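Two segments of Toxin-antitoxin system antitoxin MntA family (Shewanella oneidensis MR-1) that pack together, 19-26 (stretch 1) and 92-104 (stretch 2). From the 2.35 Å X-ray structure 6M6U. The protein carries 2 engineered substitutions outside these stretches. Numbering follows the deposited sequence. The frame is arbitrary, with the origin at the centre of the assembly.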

ATOM      1  N   LYS E  19       2.017  -6.233 -35.151  1.00 59.04           N
ATOM      2  CA  LYS E  19       3.416  -6.251 -35.586  1.00 62.75           C
ATOM      3  C   LYS E  19       4.351  -6.667 -34.454  1.00 60.93           C
ATOM      4  O   LYS E  19       5.449  -6.126 -34.298  1.00 59.18           O
ATOM      5  CB  LYS E  19       3.830  -4.896 -36.161  1.00 65.77           C
ATOM      6  CG  LYS E  19       3.008  -4.460 -37.356  1.00 73.15           C
ATOM      7  CD  LYS E  19       3.195  -2.984 -37.615  1.00 79.69           C
ATOM      8  CE  LYS E  19       2.735  -2.174 -36.414  1.00 85.12           C
ATOM      9  NZ  LYS E  19       3.311  -0.807 -36.430  1.00 87.66           N
ATOM     10  N   LEU E  20       3.903  -7.631 -33.654  1.00 57.83           N
ATOM     11  CA  LEU E  20       4.727  -8.167 -32.580  1.00 49.62           C
ATOM     12  C   LEU E  20       5.989  -8.803 -33.151  1.00 45.11           C
ATOM     13  O   LEU E  20       5.968  -9.399 -34.230  1.00 45.89           O
ATOM     14  CB  LEU E  20       3.924  -9.191 -31.784  1.00 47.78           C
ATOM     15  CG  LEU E  20       4.501  -9.750 -30.491  1.00 47.30           C
ATOM     16  CD1 LEU E  20       4.749  -8.633 -29.496  1.00 44.21           C
ATOM     17  CD2 LEU E  20       3.521 -10.766 -29.926  1.00 48.75           C
ATOM     18  N   GLN E  21       7.089  -8.668 -32.433  1.00 44.16           N
ATOM     19  CA  GLN E  21       8.353  -9.202 -32.929  1.00 47.27           C
ATOM     20  C   GLN E  21       9.040 -10.135 -31.947  1.00 46.86           C
ATOM     21  O   GLN E  21       9.676 -11.099 -32.375  1.00 50.52           O
ATOM     22  CB  GLN E  21       9.307  -8.051 -33.297  1.00 50.78           C
ATOM     23  CG  GLN E  21       8.823  -7.197 -34.456  1.00 57.94           C
ATOM     24  CD  GLN E  21       9.575  -5.884 -34.573  1.00 64.11           C
ATOM     25  OE1 GLN E  21      10.346  -5.515 -33.687  1.00 68.98           O
ATOM     26  NE2 GLN E  21       9.346  -5.167 -35.666  1.00 65.71           N
ATOM     27  N   LEU E  22       8.947  -9.869 -30.645  1.00 42.57           N
ATOM     28  CA  LEU E  22       9.652 -10.667 -29.653  1.00 43.04           C
ATOM     29  C   LEU E  22       8.800 -10.785 -28.401  1.00 44.01           C
ATOM     30  O   LEU E  22       8.206  -9.800 -27.958  1.00 45.25           O
ATOM     31  CB  LEU E  22      11.016 -10.044 -29.302  1.00 38.90           C
ATOM     32  CG  LEU E  22      12.085 -10.012 -30.401  1.00 37.54           C
ATOM     33  CD1 LEU E  22      13.190  -9.020 -30.064  1.00 43.24           C
ATOM     34  CD2 LEU E  22      12.677 -11.396 -30.656  1.00 32.03           C
ATOM     35  N   ILE E  23       8.734 -11.994 -27.841  1.00 49.17           N
ATOM     36  CA  ILE E  23       8.146 -12.238 -26.526  1.00 43.47           C
ATOM     37  C   ILE E  23       9.211 -12.878 -25.647  1.00 37.14           C
ATOM     38  O   ILE E  23       9.826 -13.876 -26.043  1.00 36.42           O
ATOM     39  CB  ILE E  23       6.906 -13.150 -26.596  1.00 45.06           C
ATOM     40  CG1 ILE E  23       5.798 -12.523 -27.441  1.00 42.48           C
ATOM     41  CG2 ILE E  23       6.389 -13.447 -25.199  1.00 42.40           C
ATOM     42  CD1 ILE E  23       4.558 -13.382 -27.528  1.00 33.77           C
ATOM     43  N   TYR E  24       9.424 -12.310 -24.463  1.00 33.31           N
ATOM     44  CA  TYR E  24      10.321 -12.882 -23.468  1.00 36.50           C
ATOM     45  C   TYR E  24       9.587 -13.061 -22.156  1.00 38.47           C
ATOM     46  O   TYR E  24       8.837 -12.179 -21.724  1.00 39.25           O
ATOM     47  CB  TYR E  24      11.549 -12.011 -23.187  1.00 39.29           C
ATOM     48  CG  TYR E  24      12.476 -11.830 -24.352  1.00 46.40           C
ATOM     49  CD1 TYR E  24      13.385 -12.817 -24.700  1.00 45.89           C
ATOM     50  CD2 TYR E  24      12.454 -10.662 -25.094  1.00 47.60           C
ATOM     51  CE1 TYR E  24      14.237 -12.647 -25.766  1.00 48.13           C
ATOM     52  CE2 TYR E  24      13.298 -10.484 -26.155  1.00 51.65           C
ATOM     53  CZ  TYR E  24      14.186 -11.479 -26.491  1.00 51.89           C
ATOM     54  OH  TYR E  24      15.031 -11.293 -27.559  1.00 59.58           O
ATOM     55  N   LEU E  25       9.826 -14.202 -21.529  1.00 36.19           N
ATOM     56  CA  LEU E  25       9.558 -14.379 -20.114  1.00 43.26           C
ATOM     57  C   LEU E  25      10.859 -14.086 -19.378  1.00 44.43           C
ATOM     58  O   LEU E  25      11.922 -14.562 -19.787  1.00 45.85           O
ATOM     59  CB  LEU E  25       9.074 -15.805 -19.843  1.00 42.94           C
ATOM     60  CG  LEU E  25       8.506 -16.175 -18.479  1.00 48.20           C
ATOM     61  CD1 LEU E  25       7.157 -15.492 -18.242  1.00 48.29           C
ATOM     62  CD2 LEU E  25       8.381 -17.689 -18.388  1.00 49.01           C
ATOM     63  N   PHE E  26      10.791 -13.267 -18.331  1.00 40.61           N
ATOM     64  CA  PHE E  26      11.992 -12.957 -17.565  1.00 39.03           C
ATOM     65  C   PHE E  26      11.629 -12.914 -16.085  1.00 45.92           C
ATOM     66  O   PHE E  26      10.505 -13.232 -15.685  1.00 53.60           O
ATOM     67  CB  PHE E  26      12.656 -11.659 -18.059  1.00 40.37           C
ATOM     68  CG  PHE E  26      11.884 -10.396 -17.747  1.00 37.49           C
ATOM     69  CD1 PHE E  26      12.312  -9.540 -16.741  1.00 35.11           C
ATOM     70  CD2 PHE E  26      10.755 -10.046 -18.482  1.00 32.99           C
ATOM     71  CE1 PHE E  26      11.617  -8.369 -16.450  1.00 38.55           C
ATOM     72  CE2 PHE E  26      10.053  -8.878 -18.199  1.00 35.41           C
ATOM     73  CZ  PHE E  26      10.488  -8.037 -17.179  1.00 38.36           C
ATOM     74  N   GLN E  92      13.199 -16.495 -24.510  1.00 44.80           N
ATOM     75  CA  GLN E  92      12.434 -16.077 -25.675  1.00 40.66           C
ATOM     76  C   GLN E  92      11.297 -17.056 -25.934  1.00 46.14           C
ATOM     77  O   GLN E  92      11.529 -18.256 -26.116  1.00 49.59           O
ATOM     78  CB  GLN E  92      13.337 -15.976 -26.899  1.00 35.27           C
ATOM     79  CG  GLN E  92      12.553 -15.748 -28.173  1.00 35.77           C
ATOM     80  CD  GLN E  92      13.431 -15.438 -29.358  1.00 43.82           C
ATOM     81  OE1 GLN E  92      14.643 -15.664 -29.324  1.00 49.36           O
ATOM     82  NE2 GLN E  92      12.826 -14.920 -30.423  1.00 39.87           N
ATOM     83  N   LEU E  93      10.066 -16.544 -25.965  1.00 47.81           N
ATOM     84  CA  LEU E  93       8.900 -17.376 -26.233  1.00 47.02           C
ATOM     85  C   LEU E  93       8.432 -17.312 -27.681  1.00 47.51           C
ATOM     86  O   LEU E  93       7.730 -18.227 -28.127  1.00 51.87           O
ATOM     87  CB  LEU E  93       7.736 -16.976 -25.317  1.00 45.85           C
ATOM     88  CG  LEU E  93       7.940 -17.053 -23.802  1.00 43.71           C
ATOM     89  CD1 LEU E  93       6.641 -16.721 -23.084  1.00 37.76           C
ATOM     90  CD2 LEU E  93       8.442 -18.433 -23.398  1.00 46.77           C
ATOM     91  N   TRP E  94       8.803 -16.268 -28.421  1.00 43.30           N
ATOM     92  CA  TRP E  94       8.322 -16.090 -29.783  1.00 41.93           C
ATOM     93  C   TRP E  94       9.214 -15.074 -30.488  1.00 44.57           C
ATOM     94  O   TRP E  94       9.899 -14.275 -29.847  1.00 50.20           O
ATOM     95  CB  TRP E  94       6.854 -15.641 -29.790  1.00 44.66           C
ATOM     96  CG  TRP E  94       6.223 -15.634 -31.147  1.00 46.69           C
ATOM     97  CD1 TRP E  94       5.615 -16.683 -31.781  1.00 45.24           C
ATOM     98  CD2 TRP E  94       6.139 -14.523 -32.040  1.00 47.65           C
ATOM     99  NE1 TRP E  94       5.161 -16.289 -33.017  1.00 44.23           N
ATOM    100  CE2 TRP E  94       5.470 -14.966 -33.198  1.00 48.62           C
ATOM    101  CE3 TRP E  94       6.569 -13.196 -31.975  1.00 52.78           C
ATOM    102  CZ2 TRP E  94       5.222 -14.128 -34.282  1.00 55.59           C
ATOM    103  CZ3 TRP E  94       6.321 -12.365 -33.050  1.00 60.36           C
ATOM    104  CH2 TRP E  94       5.654 -12.833 -34.188  1.00 61.08           C
ATOM    105  N   GLY E  95       9.195 -15.117 -31.812  1.00 45.94           N
ATOM    106  CA  GLY E  95       9.976 -14.217 -32.632  1.00 44.83           C
ATOM    107  C   GLY E  95      11.168 -14.918 -33.270  1.00 51.24           C
ATOM    108  O   GLY E  95      11.628 -15.970 -32.820  1.00 55.23           O
ATOM    109  N   THR E  96      11.675 -14.313 -34.344  1.00 50.58           N
ATOM    110  CA  THR E  96      12.791 -14.921 -35.053  1.00 50.83           C
ATOM    111  C   THR E  96      14.063 -14.863 -34.213  1.00 52.79           C
ATOM    112  O   THR E  96      14.217 -14.031 -33.312  1.00 49.94           O
ATOM    113  CB  THR E  96      13.042 -14.228 -36.393  1.00 47.12           C
ATOM    114  OG1 THR E  96      13.509 -12.892 -36.162  1.00 50.00           O
ATOM    115  CG2 THR E  96      11.768 -14.189 -37.227  1.00 44.32           C
ATOM    116  N   GLN E  97      14.988 -15.773 -34.520  1.00 54.10           N
ATOM    117  CA  GLN E  97      16.294 -15.718 -33.880  1.00 53.44           C
ATOM    118  C   GLN E  97      17.032 -14.437 -34.250  1.00 49.64           C
ATOM    119  O   GLN E  97      17.763 -13.880 -33.424  1.00 50.56           O
ATOM    120  CB  GLN E  97      17.119 -16.952 -34.260  1.00 61.37           C
ATOM    121  CG  GLN E  97      18.473 -17.039 -33.563  1.00 70.73           C
ATOM    122  CD  GLN E  97      18.349 -17.210 -32.056  1.00 78.99           C
ATOM    123  OE1 GLN E  97      17.453 -17.903 -31.567  1.00 81.48           O
ATOM    124  NE2 GLN E  97      19.252 -16.575 -31.311  1.00 79.54           N
ATOM    125  N   GLN E  98      16.828 -13.932 -35.469  1.00 51.38           N
ATOM    126  CA  GLN E  98      17.569 -12.749 -35.897  1.00 56.54           C
ATOM    127  C   GLN E  98      17.085 -11.496 -35.174  1.00 59.64           C
ATOM    128  O   GLN E  98      17.897 -10.640 -34.802  1.00 61.93           O
ATOM    129  CB  GLN E  98      17.467 -12.574 -37.413  1.00 62.05           C
ATOM    130  CG  GLN E  98      18.601 -11.745 -38.010  1.00 77.17           C
ATOM    131  CD  GLN E  98      19.958 -12.445 -37.925  1.00 85.96           C
ATOM    132  OE1 GLN E  98      20.889 -11.949 -37.280  1.00 87.93           O
ATOM    133  NE2 GLN E  98      20.069 -13.600 -38.592  1.00 86.89           N
ATOM    134  N   ASP E  99      15.770 -11.364 -34.963  1.00 53.39           N
ATOM    135  CA  ASP E  99      15.277 -10.233 -34.184  1.00 51.13           C
ATOM    136  C   ASP E  99      15.765 -10.303 -32.744  1.00 40.06           C
ATOM    137  O   ASP E  99      16.032  -9.267 -32.127  1.00 41.42           O
ATOM    138  CB  ASP E  99      13.750 -10.169 -34.228  1.00 52.76           C
ATOM    139  CG  ASP E  99      13.228  -9.581 -35.528  1.00 59.73           C
ATOM    140  OD1 ASP E  99      14.036  -9.022 -36.297  1.00 68.98           O
ATOM    141  OD2 ASP E  99      12.005  -9.656 -35.775  1.00 57.66           O
ATOM    142  N   ASP E 100      15.903 -11.508 -32.194  1.00 41.57           N
ATOM    143  CA  ASP E 100      16.435 -11.639 -30.843  1.00 47.37           C
ATOM    144  C   ASP E 100      17.885 -11.184 -30.781  1.00 42.61           C
ATOM    145  O   ASP E 100      18.310 -10.564 -29.799  1.00 43.19           O
ATOM    146  CB  ASP E 100      16.302 -13.086 -30.362  1.00 44.63           C
ATOM    147  CG  ASP E 100      17.231 -13.404 -29.201  1.00 49.76           C
ATOM    148  OD1 ASP E 100      16.889 -13.077 -28.046  1.00 47.44           O
ATOM    149  OD2 ASP E 100      18.312 -13.986 -29.445  1.00 59.05           O
ATOM    150  N   GLU E 101      18.659 -11.474 -31.823  1.00 44.82           N
ATOM    151  CA  GLU E 101      20.077 -11.132 -31.808  1.00 46.77           C
ATOM    152  C   GLU E 101      20.300  -9.651 -32.085  1.00 47.14           C
ATOM    153  O   GLU E 101      21.184  -9.035 -31.475  1.00 48.11           O
ATOM    154  CB  GLU E 101      20.823 -12.013 -32.809  1.00 48.86           C
ATOM    155  CG  GLU E 101      20.767 -13.489 -32.421  1.00 55.35           C
ATOM    156  CD  GLU E 101      21.228 -14.429 -33.524  1.00 68.96           C
ATOM    157  OE1 GLU E 101      21.427 -15.626 -33.227  1.00 74.15           O
ATOM    158  OE2 GLU E 101      21.392 -13.979 -34.680  1.00 73.09           O
ATOM    159  N   LEU E 102      19.508  -9.062 -32.989  1.00 45.21           N
ATOM    160  CA  LEU E 102      19.551  -7.614 -33.181  1.00 47.46           C
ATOM    161  C   LEU E 102      19.309  -6.891 -31.866  1.00 47.07           C
ATOM    162  O   LEU E 102      20.083  -6.011 -31.471  1.00 44.33           O
ATOM    163  CB  LEU E 102      18.512  -7.180 -34.217  1.00 46.51           C
ATOM    164  CG  LEU E 102      18.695  -7.645 -35.663  1.00 49.29           C
ATOM    165  CD1 LEU E 102      17.465  -7.290 -36.491  1.00 56.88           C
ATOM    166  CD2 LEU E 102      19.935  -7.034 -36.270  1.00 39.86           C
ATOM    167  N   PHE E 103      18.240  -7.275 -31.161  1.00 46.88           N
ATOM    168  CA  PHE E 103      17.899  -6.630 -29.898  1.00 48.25           C
ATOM    169  C   PHE E 103      18.995  -6.829 -28.857  1.00 51.18           C
ATOM    170  O   PHE E 103      19.364  -5.885 -28.145  1.00 57.03           O
ATOM    171  CB  PHE E 103      16.565  -7.174 -29.392  1.00 47.75           C
ATOM    172  CG  PHE E 103      16.221  -6.742 -28.002  1.00 47.45           C
ATOM    173  CD1 PHE E 103      15.936  -5.415 -27.728  1.00 44.84           C
ATOM    174  CD2 PHE E 103      16.173  -7.666 -26.969  1.00 49.12           C
ATOM    175  CE1 PHE E 103      15.611  -5.010 -26.452  1.00 46.44           C
ATOM    176  CE2 PHE E 103      15.844  -7.268 -25.681  1.00 52.51           C
ATOM    177  CZ  PHE E 103      15.563  -5.939 -25.423  1.00 51.09           C
ATOM    178  N   ALA E 104      19.536  -8.045 -28.762  1.00 43.03           N
ATOM    179  CA  ALA E 104      20.563  -8.325 -27.764  1.00 44.85           C
ATOM    180  C   ALA E 104      21.828  -7.509 -28.026  1.00 47.85           C
ATOM    181  O   ALA E 104      22.389  -6.900 -27.106  1.00 49.22           O
ATOM    182  CB  ALA E 104      20.871  -9.822 -27.742  1.00 43.06           C
TER

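The shortest polar contact between the stretches joins side chains. Y24 OH donates a hydrogen bond to D100 OD1 at 2.6 Å, and the carboxylate oxygen lies at the edge of the tyrosine ring, near its plane, where a phenol hydroxyl is expected to find its acceptor. Both residues are buried, so the short bond pairs two polar groups away from solvent; both carboxylate oxygens of D100 have further hydrogen-bond partners elsewhere in the structure. The bond also ties the strand to the helix that begins at Q97. Y24 (chi1 -64°, m) brings its long side chain to the helix, while D100, whose CA-to-CB bond points sideways, uses a t rotamer (chi1 160°) that brings its carboxylate within reach.

The backbone supplies two more hydrogen bonds. L93 N donates to I23 O at 2.7 Å with an N-H...O angle of 162°, and I23 N donates to W94 O at 3.3 Å with an angle of 169°; the second is longer but nearly linear. The strands are antiparallel, their N-to-C directions 141° apart. I23 pairs with W94 and Y24 with Q92, so the register shifts by one and marks a beta bulge. L93 is the residue left between the two pairs, and its phi/psi of -98/-20° departs from extended strand values. Next to it, Q92 CA approaches I23 O at 3.4 Å, with an angle of 136° at the hydrogen, a CA-H...O contact.

A similar contact closes the other end of the pairing, where G95 CA lies 3.1 Å from Q21 O. Glycine suits this place on two counts: an ideal CB would sit 2.2 Å from Q21 O and 3.0 Å from L22 CD2, and at phi/psi 106/159° it would also be jammed against the preceding carbonyl. The turn into the helix is fixed within stretch 2. Q92 NE2 donates to W94 O at 3.1 Å and weakly to T96 O at 3.3 Å, while T96 OG1 caps the helix by accepting from D99 N at 3.0 Å.

Apolar packing fills in around this frame. L22 is buried, and although its CA-to-CB bond points away, its branched end returns to the helix: CD1 lies 3.9 Å from F103 CB, and CD2 lies 3.9 Å from D99 CB. F103, directed toward the strand, also meets the tyrosine, with its CD2 4.1 Å from Y24 CE2. I23 and W94 direct their side chains to the same face of the sheet, where I23 CD1 packs 3.9 Å from W94 CB; I23 CG2 reaches L93 CB at 3.8 Å. L25 CB extends the contact to L93 CD1 at 4.2 Å. The indole runs back along stretch 1, placing W94 CZ3 4.1 Å from L20 CG and 3.2 Å from L20 O, which lies near the ring plane. W94 contributes the largest covered area, 99 Å², of the 679 Å² buried in total.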